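Local atomic coordinates of alkylpurine DNA glycosylase AlkC (Pseudomonas fluorescens, PDB entry 5VHV), a protein that excises alkylated purine bases from DNA as a base excision repair glycosylase, without flipping the damaged nucleotide out of the duplex. Residues S115-I120 and V146-S151; G248-V253 and N348-G353; F275-T280 and Q320-E325; Y291-V296 and H341-L346. All coordinates share one frame; numbering follows the deposited sequence.

Contact 1 (S115-I120 and V146-S151); sequences SAEFAI and VRRLAS
Glu117 OE2 accepts from two donors: Ser115 OG at 2.6 Å and Arg148 NH1 at 2.9 Å, the latter as a salt bridge. The serine meets the anti lone pair, whereas the arginine comes from above the carboxylate plane, 51° out of it, with OE2 itself lying close to the guanidinium plane. The chi2 bend of Arg148 (-88°) sets CD to one side. Ser115 OG also accepts from Glu117 N at 3.1 Å, closing an ST turn. One water joins Ser115 OG to Arg148 NH1, and a second joins Glu117 OE1 to Arg148 NH2. An alanine in place of Glu117 would probably leave Arg148 NH1 without its charged mate and Ser115 OG without its acceptor, the guanidinium then relying on a phosphate of the bound DNA and on water. On the apolar flank, Leu149 CD1 lies 3.5 Å from Ala116 C and 4.1 Å from Ile120 CG2. Within the helical DNA alkylation repair domain, the contact joins the turn leading into helix 119-126 to helix 144-152; Trp138 of helix 128-138 packs on Ile120 and Leu149, and helix 187-201 backs Arg148.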
# COMPACT_ATOMS: atom_id res chain seq x y z
N SER A 115 7.55 -3.14 -12.23
CA SER A 115 7.40 -1.82 -11.63
C SER A 115 8.75 -1.22 -11.29
O SER A 115 9.57 -1.88 -10.65
CB SER A 115 6.55 -1.90 -10.37
OG SER A 115 6.58 -0.64 -9.72
N ALA A 116 8.96 0.04 -11.65
CA ALA A 116 10.15 0.79 -11.29
C ALA A 116 9.99 1.55 -9.99
O ALA A 116 10.81 2.44 -9.70
CB ALA A 116 10.54 1.74 -12.44
N GLU A 117 9.00 1.19 -9.16
CA GLU A 117 8.68 1.97 -7.98
C GLU A 117 9.82 2.00 -6.96
O GLU A 117 9.96 2.99 -6.25
CB GLU A 117 7.42 1.44 -7.30
CG GLU A 117 7.56 0.07 -6.64
CD GLU A 117 6.19 -0.55 -6.37
OE1 GLU A 117 5.83 -0.67 -5.19
OE2 GLU A 117 5.48 -0.92 -7.34
N PHE A 118 10.60 0.92 -6.85
CA PHE A 118 11.74 0.92 -5.93
C PHE A 118 12.93 1.66 -6.53
O PHE A 118 13.60 2.45 -5.84
CB PHE A 118 12.11 -0.52 -5.57
CG PHE A 118 10.96 -1.29 -5.00
CD1 PHE A 118 10.37 -0.86 -3.82
CD2 PHE A 118 10.45 -2.39 -5.65
CE1 PHE A 118 9.30 -1.53 -3.30
CE2 PHE A 118 9.38 -3.08 -5.13
CZ PHE A 118 8.79 -2.64 -3.96
N ALA A 119 13.21 1.40 -7.80
CA ALA A 119 14.40 1.98 -8.43
C ALA A 119 14.32 3.50 -8.50
O ALA A 119 15.32 4.19 -8.28
CB ALA A 119 14.57 1.37 -9.83
N ILE A 120 13.14 4.05 -8.79
CA ILE A 120 13.06 5.50 -8.99
C ILE A 120 13.36 6.23 -7.69
O ILE A 120 13.83 7.37 -7.71
CB ILE A 120 11.68 5.89 -9.55
CG1 ILE A 120 11.67 7.34 -10.04
CG2 ILE A 120 10.56 5.69 -8.51
CD1 ILE A 120 12.51 7.57 -11.29
N VAL A 146 2.90 4.04 -16.63
CA VAL A 146 3.84 5.13 -16.43
C VAL A 146 3.24 6.19 -15.51
O VAL A 146 3.91 6.72 -14.62
CB VAL A 146 4.25 5.69 -17.81
CG1 VAL A 146 5.16 6.93 -17.69
CG2 VAL A 146 4.94 4.57 -18.63
N ARG A 147 1.95 6.49 -15.66
CA ARG A 147 1.29 7.41 -14.74
C ARG A 147 1.28 6.86 -13.33
O ARG A 147 1.52 7.60 -12.36
CB ARG A 147 -0.13 7.70 -15.20
CG ARG A 147 -0.20 8.41 -16.58
CD ARG A 147 -1.53 9.08 -16.81
NE ARG A 147 -2.71 8.20 -16.67
CZ ARG A 147 -3.08 7.31 -17.59
NH1 ARG A 147 -2.38 7.14 -18.71
NH2 ARG A 147 -4.16 6.57 -17.38
N ARG A 148 1.03 5.56 -13.19
CA ARG A 148 1.00 4.96 -11.86
C ARG A 148 2.36 5.05 -11.19
O ARG A 148 2.45 5.32 -9.98
CB ARG A 148 0.51 3.51 -11.98
CG ARG A 148 0.25 2.81 -10.64
CD ARG A 148 1.50 2.13 -10.07
NE ARG A 148 1.13 1.27 -8.95
CZ ARG A 148 1.97 0.50 -8.26
NH1 ARG A 148 3.26 0.46 -8.57
NH2 ARG A 148 1.49 -0.25 -7.25
N LEU A 149 3.44 4.84 -11.95
CA LEU A 149 4.78 5.01 -11.41
C LEU A 149 4.99 6.42 -10.85
O LEU A 149 5.63 6.60 -9.80
CB LEU A 149 5.80 4.72 -12.51
CG LEU A 149 7.29 4.94 -12.22
CD1 LEU A 149 7.72 4.06 -11.04
CD2 LEU A 149 8.14 4.62 -13.46
N ALA A 150 4.49 7.44 -11.56
CA ALA A 150 4.68 8.83 -11.12
C ALA A 150 4.10 9.05 -9.72
O ALA A 150 4.72 9.73 -8.89
CB ALA A 150 4.02 9.77 -12.14
N SER A 151 2.94 8.45 -9.44
CA SER A 151 2.28 8.56 -8.14
C SER A 151 2.87 7.61 -7.10
O SER A 151 3.06 8.00 -5.94
CB SER A 151 0.79 8.26 -8.30
OG SER A 151 0.17 8.25 -7.02
O HOH W 1 4.99 1.55 -10.59
O HOH W 2 3.19 -0.49 -4.97

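Contact 2 (G248-V253 and N348-G353); sequences GAKAEV and NGERLG
Asn348 ND2 donates to Ala249 O over 2.8 Å, in a bond bent by only 8° from straight that runs nearly along the C=O axis, with the acceptor close to the amide plane. CG of Asn348 stands anti to its carbonyl carbon, beside the backbone N (chi1 -67°). Both ends of the side-chain amide are engaged, since OD1 accepts from Val288 N and ND2 has a second, weak bond to Lys286 O, so its rotation is well defined. Separately, a water donates to the backbone oxygens Gly248 O and Asn348 O. Asn348 and Gly349 both have positive phi and occupy the two central positions of a type I' turn, the tight two-residue connection of a beta hairpin between strands 339-347 and 350-359. From the start of the second strand Glu350 reaches out fully extended. Its OE1 accepts from two waters, one 2.6 Å from OE1 that in turn accepts from Ala251 N, the other donating to Ala251 O at 2.6 Å. Lys250 is bent at chi2 and chi3 and crosses Glu350 at about a right angle, with Lys250 CD 3.8 Å from Glu350 OE1. Lys250 NZ stays 4.5 Å from Glu350 OE2, too far for a salt bridge. Farther on, Leu352 has chi1 at -101°, away from a staggered value, and its CD2 meets Val253 CG2 at 3.7 Å. These two side chains also cross at about a right angle, where the loop passes into strand 253-265.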
# COMPACT_ATOMS: atom_id res chain seq x y z
N GLY A 248 -20.63 13.24 8.52
CA GLY A 248 -20.02 14.04 9.55
C GLY A 248 -20.98 14.46 10.66
O GLY A 248 -20.53 14.81 11.76
N ALA A 249 -22.28 14.43 10.41
CA ALA A 249 -23.24 14.82 11.42
C ALA A 249 -23.34 13.75 12.50
O ALA A 249 -23.19 12.56 12.24
CB ALA A 249 -24.63 15.05 10.81
N LYS A 250 -23.59 14.19 13.73
CA LYS A 250 -23.83 13.23 14.80
C LYS A 250 -24.99 12.32 14.40
O LYS A 250 -25.99 12.76 13.82
CB LYS A 250 -24.14 13.95 16.11
CG LYS A 250 -22.95 14.77 16.63
CD LYS A 250 -22.62 14.51 18.09
CE LYS A 250 -23.17 15.60 19.00
NZ LYS A 250 -22.90 15.30 20.44
N ALA A 251 -24.84 11.03 14.69
CA ALA A 251 -25.85 10.07 14.29
C ALA A 251 -27.08 10.23 15.16
O ALA A 251 -26.98 10.28 16.39
CB ALA A 251 -25.30 8.65 14.40
N GLU A 252 -28.24 10.33 14.53
CA GLU A 252 -29.52 10.41 15.24
C GLU A 252 -30.05 8.98 15.33
O GLU A 252 -30.88 8.54 14.54
CB GLU A 252 -30.48 11.35 14.53
CG GLU A 252 -30.01 12.80 14.49
CD GLU A 252 -29.85 13.41 15.87
OE1 GLU A 252 -30.53 12.94 16.81
OE2 GLU A 252 -29.05 14.35 16.02
N VAL A 253 -29.53 8.25 16.32
CA VAL A 253 -29.81 6.82 16.46
C VAL A 253 -29.76 6.45 17.93
O VAL A 253 -29.15 7.14 18.75
CB VAL A 253 -28.80 5.94 15.69
CG1 VAL A 253 -28.79 6.26 14.20
CG2 VAL A 253 -27.40 6.07 16.28
N ASN A 348 -20.33 7.49 12.97
CA ASN A 348 -19.92 8.81 12.50
C ASN A 348 -18.89 9.44 13.43
O ASN A 348 -18.97 10.63 13.74
CB ASN A 348 -21.14 9.71 12.34
CG ASN A 348 -22.05 9.25 11.22
OD1 ASN A 348 -21.84 8.18 10.64
ND2 ASN A 348 -23.07 10.05 10.91
N GLY A 349 -17.92 8.65 13.89
CA GLY A 349 -16.81 9.18 14.64
C GLY A 349 -17.03 9.27 16.13
O GLY A 349 -16.11 9.69 16.85
N GLU A 350 -18.19 8.88 16.61
CA GLU A 350 -18.56 9.01 18.01
C GLU A 350 -18.67 7.62 18.64
O GLU A 350 -19.26 6.72 18.05
CB GLU A 350 -19.90 9.75 18.14
CG GLU A 350 -20.45 9.87 19.55
CD GLU A 350 -21.84 10.51 19.59
OE1 GLU A 350 -22.46 10.70 18.52
OE2 GLU A 350 -22.32 10.84 20.70
N ARG A 351 -18.11 7.46 19.84
CA ARG A 351 -18.29 6.22 20.58
C ARG A 351 -19.69 6.16 21.15
O ARG A 351 -20.08 7.02 21.94
CB ARG A 351 -17.26 6.13 21.70
CG ARG A 351 -15.83 6.04 21.17
CD ARG A 351 -14.80 5.77 22.27
NE ARG A 351 -13.45 5.59 21.74
CZ ARG A 351 -12.40 5.23 22.47
NH1 ARG A 351 -12.52 5.03 23.78
NH2 ARG A 351 -11.21 5.09 21.89
N LEU A 352 -20.46 5.14 20.77
CA LEU A 352 -21.83 5.00 21.22
C LEU A 352 -22.03 3.94 22.29
O LEU A 352 -23.12 3.89 22.87
CB LEU A 352 -22.75 4.68 20.03
CG LEU A 352 -23.56 5.83 19.46
CD1 LEU A 352 -22.71 7.01 19.16
CD2 LEU A 352 -24.30 5.38 18.20
N GLY A 353 -21.07 3.05 22.51
CA GLY A 353 -21.18 2.08 23.57
C GLY A 353 -19.96 1.20 23.57
O GLY A 353 -19.12 1.26 22.66
O HOH W 3 -18.39 13.29 12.82
O HOH W 4 -22.51 10.01 15.99
O HOH W 5 -25.24 10.08 18.29

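Contact 3 (F275-T280 and Q320-E325); sequences FTLEST and QHIRRE
Phe275 holds CG between its backbone N and carbonyl carbon (chi1 54°), while Ile322 turns CG1 anti to its own carbonyl carbon (chi1 -68°) and CG2 anti to its backbone N; the two side chains meet across the strands. Ile322 CB lies over one ring face of Phe275, offset toward the rim, in a CH-pi contact 4.1 Å from the centroid. The branches reach the rim: Ile322 CG2 touches Phe275 CZ at 3.6 Å, and Ile322 CD1 touches Phe275 CE2 at 3.7 Å. Ile322 CD1 also meets Leu277 CD1 at 3.8 Å, and Leu277 CG sits at the edge of the phenyl ring. On the other face of the sheet, Thr276 and His321 lie side by side and point the same way, with Thr276 OG1 hydrogen-bonded to His321 ND1 at 3.0 Å. They form a non-hydrogen-bonded pair between two hydrogen-bonded ones, Phe275 with Ile322 and Leu277 with Gln320, in each of which both N-H groups bond to the partner's carbonyl. The Gln320 side chain bends at chi2, and its NE2 donates to the carbonyl of the following residue, His321 O, at 3.0 Å. Strand 319-327 is outermost in the sheet, and strand 270-279 separates it from strand 253-265. The face bearing Phe275, Leu277 and Ile322 packs on Val289 of strand 285-294 and Leu309 of strand 305-314, consistent with a beta-sandwich.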
# COMPACT_ATOMS: atom_id res chain seq x y z
N PHE A 275 -25.05 -5.62 17.67
CA PHE A 275 -25.91 -4.56 18.19
C PHE A 275 -26.90 -4.17 17.09
O PHE A 275 -26.75 -4.55 15.92
CB PHE A 275 -25.10 -3.35 18.65
CG PHE A 275 -24.18 -2.81 17.60
CD1 PHE A 275 -22.92 -3.35 17.41
CD2 PHE A 275 -24.59 -1.77 16.76
CE1 PHE A 275 -22.06 -2.85 16.43
CE2 PHE A 275 -23.74 -1.28 15.78
CZ PHE A 275 -22.47 -1.82 15.62
N THR A 276 -27.88 -3.38 17.48
CA THR A 276 -28.90 -2.85 16.59
C THR A 276 -28.89 -1.33 16.69
O THR A 276 -28.82 -0.78 17.79
CB THR A 276 -30.28 -3.40 16.97
OG1 THR A 276 -30.22 -4.84 16.99
CG2 THR A 276 -31.35 -2.94 15.97
N LEU A 277 -28.94 -0.66 15.54
CA LEU A 277 -29.08 0.79 15.48
C LEU A 277 -30.50 1.12 15.08
O LEU A 277 -31.00 0.59 14.09
CB LEU A 277 -28.09 1.40 14.48
CG LEU A 277 -26.62 1.19 14.80
CD1 LEU A 277 -25.76 1.77 13.68
CD2 LEU A 277 -26.24 1.82 16.13
N GLU A 278 -31.15 2.00 15.84
CA GLU A 278 -32.48 2.48 15.53
C GLU A 278 -32.41 3.96 15.20
O GLU A 278 -31.98 4.76 16.04
CB GLU A 278 -33.43 2.25 16.71
CG GLU A 278 -34.85 2.79 16.45
CD GLU A 278 -35.63 3.02 17.73
OE1 GLU A 278 -36.64 3.75 17.68
OE2 GLU A 278 -35.22 2.48 18.78
N SER A 279 -32.85 4.32 14.00
CA SER A 279 -32.93 5.73 13.65
C SER A 279 -33.99 6.43 14.49
O SER A 279 -35.08 5.90 14.72
CB SER A 279 -33.26 5.91 12.18
OG SER A 279 -33.66 7.25 11.93
N THR A 280 -33.65 7.63 14.94
CA THR A 280 -34.61 8.51 15.59
C THR A 280 -34.86 9.75 14.75
O THR A 280 -35.42 10.73 15.25
CB THR A 280 -34.11 8.91 16.98
OG1 THR A 280 -32.90 9.66 16.84
CG2 THR A 280 -33.81 7.67 17.82
N GLN A 320 -31.46 -1.44 12.13
CA GLN A 320 -30.53 -2.25 11.37
C GLN A 320 -29.70 -3.07 12.34
O GLN A 320 -29.01 -2.51 13.20
CB GLN A 320 -29.61 -1.38 10.51
CG GLN A 320 -28.57 -2.16 9.74
CD GLN A 320 -29.20 -3.05 8.70
OE1 GLN A 320 -30.10 -2.63 7.97
NE2 GLN A 320 -28.77 -4.31 8.65
N HIS A 321 -29.76 -4.40 12.21
CA HIS A 321 -28.89 -5.29 12.96
C HIS A 321 -27.50 -5.26 12.36
O HIS A 321 -27.34 -5.24 11.14
CB HIS A 321 -29.43 -6.73 12.94
CG HIS A 321 -30.78 -6.90 13.55
ND1 HIS A 321 -31.00 -6.79 14.90
CD2 HIS A 321 -31.98 -7.21 13.00
CE1 HIS A 321 -32.28 -7.02 15.16
NE2 HIS A 321 -32.89 -7.27 14.02
N ILE A 322 -26.50 -5.28 13.22
CA ILE A 322 -25.10 -5.32 12.81
C ILE A 322 -24.42 -6.42 13.59
O ILE A 322 -24.66 -6.59 14.79
CB ILE A 322 -24.41 -3.95 13.00
CG1 ILE A 322 -25.02 -2.95 12.00
CG2 ILE A 322 -22.90 -4.07 12.81
CD1 ILE A 322 -24.59 -1.53 12.17
N ARG A 323 -23.58 -7.19 12.91
CA ARG A 323 -22.96 -8.35 13.54
C ARG A 323 -21.63 -8.60 12.86
O ARG A 323 -21.57 -8.61 11.63
CB ARG A 323 -23.86 -9.58 13.43
CG ARG A 323 -23.24 -10.84 14.03
CD ARG A 323 -24.22 -12.01 13.97
NE ARG A 323 -23.67 -13.21 14.58
CZ ARG A 323 -23.91 -13.58 15.83
NH1 ARG A 323 -24.69 -12.85 16.61
NH2 ARG A 323 -23.37 -14.70 16.31
N ARG A 324 -20.58 -8.81 13.65
CA ARG A 324 -19.26 -9.11 13.12
C ARG A 324 -18.57 -10.15 13.99
O ARG A 324 -18.44 -9.95 15.20
CB ARG A 324 -18.38 -7.85 13.04
CG ARG A 324 -16.92 -8.08 12.64
CD ARG A 324 -16.72 -8.79 11.30
NE ARG A 324 -17.50 -8.18 10.21
CZ ARG A 324 -17.19 -7.04 9.59
NH1 ARG A 324 -16.11 -6.36 9.93
NH2 ARG A 324 -17.98 -6.58 8.62
N GLU A 325 -18.15 -11.24 13.38
CA GLU A 325 -17.33 -12.25 14.03
C GLU A 325 -15.85 -11.92 13.80
O GLU A 325 -15.46 -11.47 12.72
CB GLU A 325 -17.72 -13.61 13.45
CG GLU A 325 -16.85 -14.75 13.80
CD GLU A 325 -17.27 -15.96 12.99
OE1 GLU A 325 -16.59 -16.26 11.98
OE2 GLU A 325 -18.30 -16.56 13.33

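Contact 4 (Y291-V296 and H341-L346); sequences YAIDYV and HVVHVL
His344 NE2 donates to Asp294 OD2 over 2.7 Å. The carboxylate oxygen lies near the imidazole plane, but the nitrogen stands above the carboxylate plane, 45° out of it. Backbone bonds join the antiparallel neighbours 285-294 and 339-347 of the beta domain: Ala292 and His344 exchange two, and Asp294 N donates to Val342 O at 2.9 Å. Water links Asp294 O to Val342 N, and another joins Val296 O to His341 NE2. Around the His341 ring, Val296 CG2 lies over a face, 4.0 Å from the centroid, while Ile293 CG2 approaches the edge. His341 CD2 touches Tyr295 CD1 at 3.8 Å, with the two ring planes nearly perpendicular; ND1 of this histidine bonds to Gly339 O, and its ring stacks on Phe357. Apolar packing is sparser, with Tyr291 CD2 4.1 Å from Val343 CG1, and Leu346 CD1 4.2 Å from Ala292 CB. An alanine at Asp294 would probably leave His344 NE2 without its acceptor and allow the imidazole to turn. Because a carboxylate accepts from NE2, it would be expected to stabilise a proton there and perhaps raise the basicity of the ring.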
# COMPACT_ATOMS: atom_id res chain seq x y z
N TYR A 291 -15.67 -0.24 14.58
CA TYR A 291 -15.49 -0.61 15.98
C TYR A 291 -14.02 -0.61 16.30
O TYR A 291 -13.17 -0.60 15.41
CB TYR A 291 -16.10 -1.98 16.32
CG TYR A 291 -15.44 -3.19 15.70
CD1 TYR A 291 -15.71 -3.54 14.40
CD2 TYR A 291 -14.62 -4.03 16.46
CE1 TYR A 291 -15.14 -4.66 13.83
CE2 TYR A 291 -14.05 -5.16 15.90
CZ TYR A 291 -14.32 -5.47 14.60
OH TYR A 291 -13.78 -6.58 14.01
N ALA A 292 -13.71 -0.56 17.59
CA ALA A 292 -12.32 -0.56 18.01
C ALA A 292 -12.11 -1.50 19.18
O ALA A 292 -12.98 -1.65 20.04
CB ALA A 292 -11.87 0.84 18.40
N ILE A 293 -10.94 -2.14 19.20
CA ILE A 293 -10.53 -2.97 20.32
C ILE A 293 -9.34 -2.33 21.02
O ILE A 293 -8.34 -1.97 20.38
CB ILE A 293 -10.17 -4.40 19.88
CG1 ILE A 293 -11.36 -5.04 19.16
CG2 ILE A 293 -9.73 -5.22 21.11
CD1 ILE A 293 -11.09 -6.48 18.66
N ASP A 294 -9.43 -2.21 22.34
CA ASP A 294 -8.31 -1.84 23.19
C ASP A 294 -7.55 -3.12 23.55
O ASP A 294 -7.88 -3.78 24.52
CB ASP A 294 -8.79 -1.17 24.47
CG ASP A 294 -9.41 0.19 24.23
OD1 ASP A 294 -9.05 0.85 23.25
OD2 ASP A 294 -10.26 0.60 25.05
N TYR A 295 -6.56 -3.49 22.74
CA TYR A 295 -5.83 -4.72 23.02
C TYR A 295 -4.93 -4.60 24.25
O TYR A 295 -4.25 -3.59 24.45
CB TYR A 295 -4.99 -5.09 21.82
CG TYR A 295 -5.76 -5.66 20.66
CD1 TYR A 295 -6.08 -7.01 20.62
CD2 TYR A 295 -6.11 -4.86 19.59
CE1 TYR A 295 -6.75 -7.55 19.53
CE2 TYR A 295 -6.79 -5.38 18.49
CZ TYR A 295 -7.10 -6.72 18.47
OH TYR A 295 -7.74 -7.22 17.38
N VAL A 296 -4.87 -5.68 25.05
CA VAL A 296 -3.82 -5.80 26.06
C VAL A 296 -2.51 -6.15 25.36
O VAL A 296 -2.46 -7.08 24.54
CB VAL A 296 -4.18 -6.88 27.09
CG1 VAL A 296 -3.09 -7.00 28.18
CG2 VAL A 296 -5.56 -6.60 27.72
N HIS A 341 -10.38 -7.12 27.39
CA HIS A 341 -10.33 -6.44 26.10
C HIS A 341 -11.63 -5.68 25.92
O HIS A 341 -12.71 -6.28 25.91
CB HIS A 341 -10.13 -7.44 24.97
CG HIS A 341 -8.73 -7.95 24.85
ND1 HIS A 341 -8.13 -8.72 25.83
CD2 HIS A 341 -7.80 -7.80 23.87
CE1 HIS A 341 -6.90 -9.02 25.46
NE2 HIS A 341 -6.66 -8.48 24.28
N VAL A 342 -11.54 -4.36 25.78
CA VAL A 342 -12.72 -3.52 25.62
C VAL A 342 -12.95 -3.25 24.14
O VAL A 342 -12.01 -2.96 23.39
CB VAL A 342 -12.56 -2.21 26.41
CG1 VAL A 342 -13.82 -1.34 26.25
CG2 VAL A 342 -12.30 -2.51 27.90
N VAL A 343 -14.22 -3.33 23.72
CA VAL A 343 -14.66 -3.16 22.33
C VAL A 343 -15.59 -1.96 22.30
O VAL A 343 -16.57 -1.92 23.05
CB VAL A 343 -15.38 -4.41 21.80
CG1 VAL A 343 -15.78 -4.24 20.34
CG2 VAL A 343 -14.49 -5.62 21.96
N HIS A 344 -15.26 -0.96 21.46
CA HIS A 344 -16.06 0.26 21.34
C HIS A 344 -16.77 0.31 19.99
O HIS A 344 -16.17 -0.02 18.96
CB HIS A 344 -15.20 1.52 21.47
CG HIS A 344 -14.32 1.55 22.68
ND1 HIS A 344 -14.74 2.04 23.89
CD2 HIS A 344 -13.03 1.17 22.85
CE1 HIS A 344 -13.76 1.94 24.77
NE2 HIS A 344 -12.71 1.42 24.16
N VAL A 345 -18.04 0.72 19.99
CA VAL A 345 -18.81 0.90 18.75
C VAL A 345 -18.73 2.37 18.35
O VAL A 345 -18.99 3.26 19.17
CB VAL A 345 -20.28 0.46 18.92
CG1 VAL A 345 -21.10 0.80 17.70
CG2 VAL A 345 -20.35 -1.05 19.15
N LEU A 346 -18.38 2.61 17.09
CA LEU A 346 -18.14 3.95 16.56
C LEU A 346 -19.15 4.24 15.46
O LEU A 346 -19.26 3.47 14.51
CB LEU A 346 -16.72 4.08 15.98
CG LEU A 346 -15.59 3.63 16.89
CD1 LEU A 346 -14.30 3.41 16.11
CD2 LEU A 346 -15.40 4.67 17.96
O HOH W 6 -8.77 -3.49 26.92
O HOH W 7 -3.98 -8.80 23.31

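From the N terminus, contact 1 comes first and closes a short, mostly helical loop of 25 residues inside the helical DNA-binding part. It ends before contact 2 opens, and their centres are about 40 Å apart. Contact 2 encloses most of the beta domain, tying the loop after helix 239-244 to the hairpin that starts the last strand. Contacts 3 and 4 are both nested within that span and cross each other, since their segments alternate: 275-280, 291-296, 320-325, 341-346. All three meet: Glu252 O probably accepts from Thr280 N and Val345 O from Leu352 N, and Phe275 CZ packs on Val345 CG1, so one seven-stranded fold is tied together.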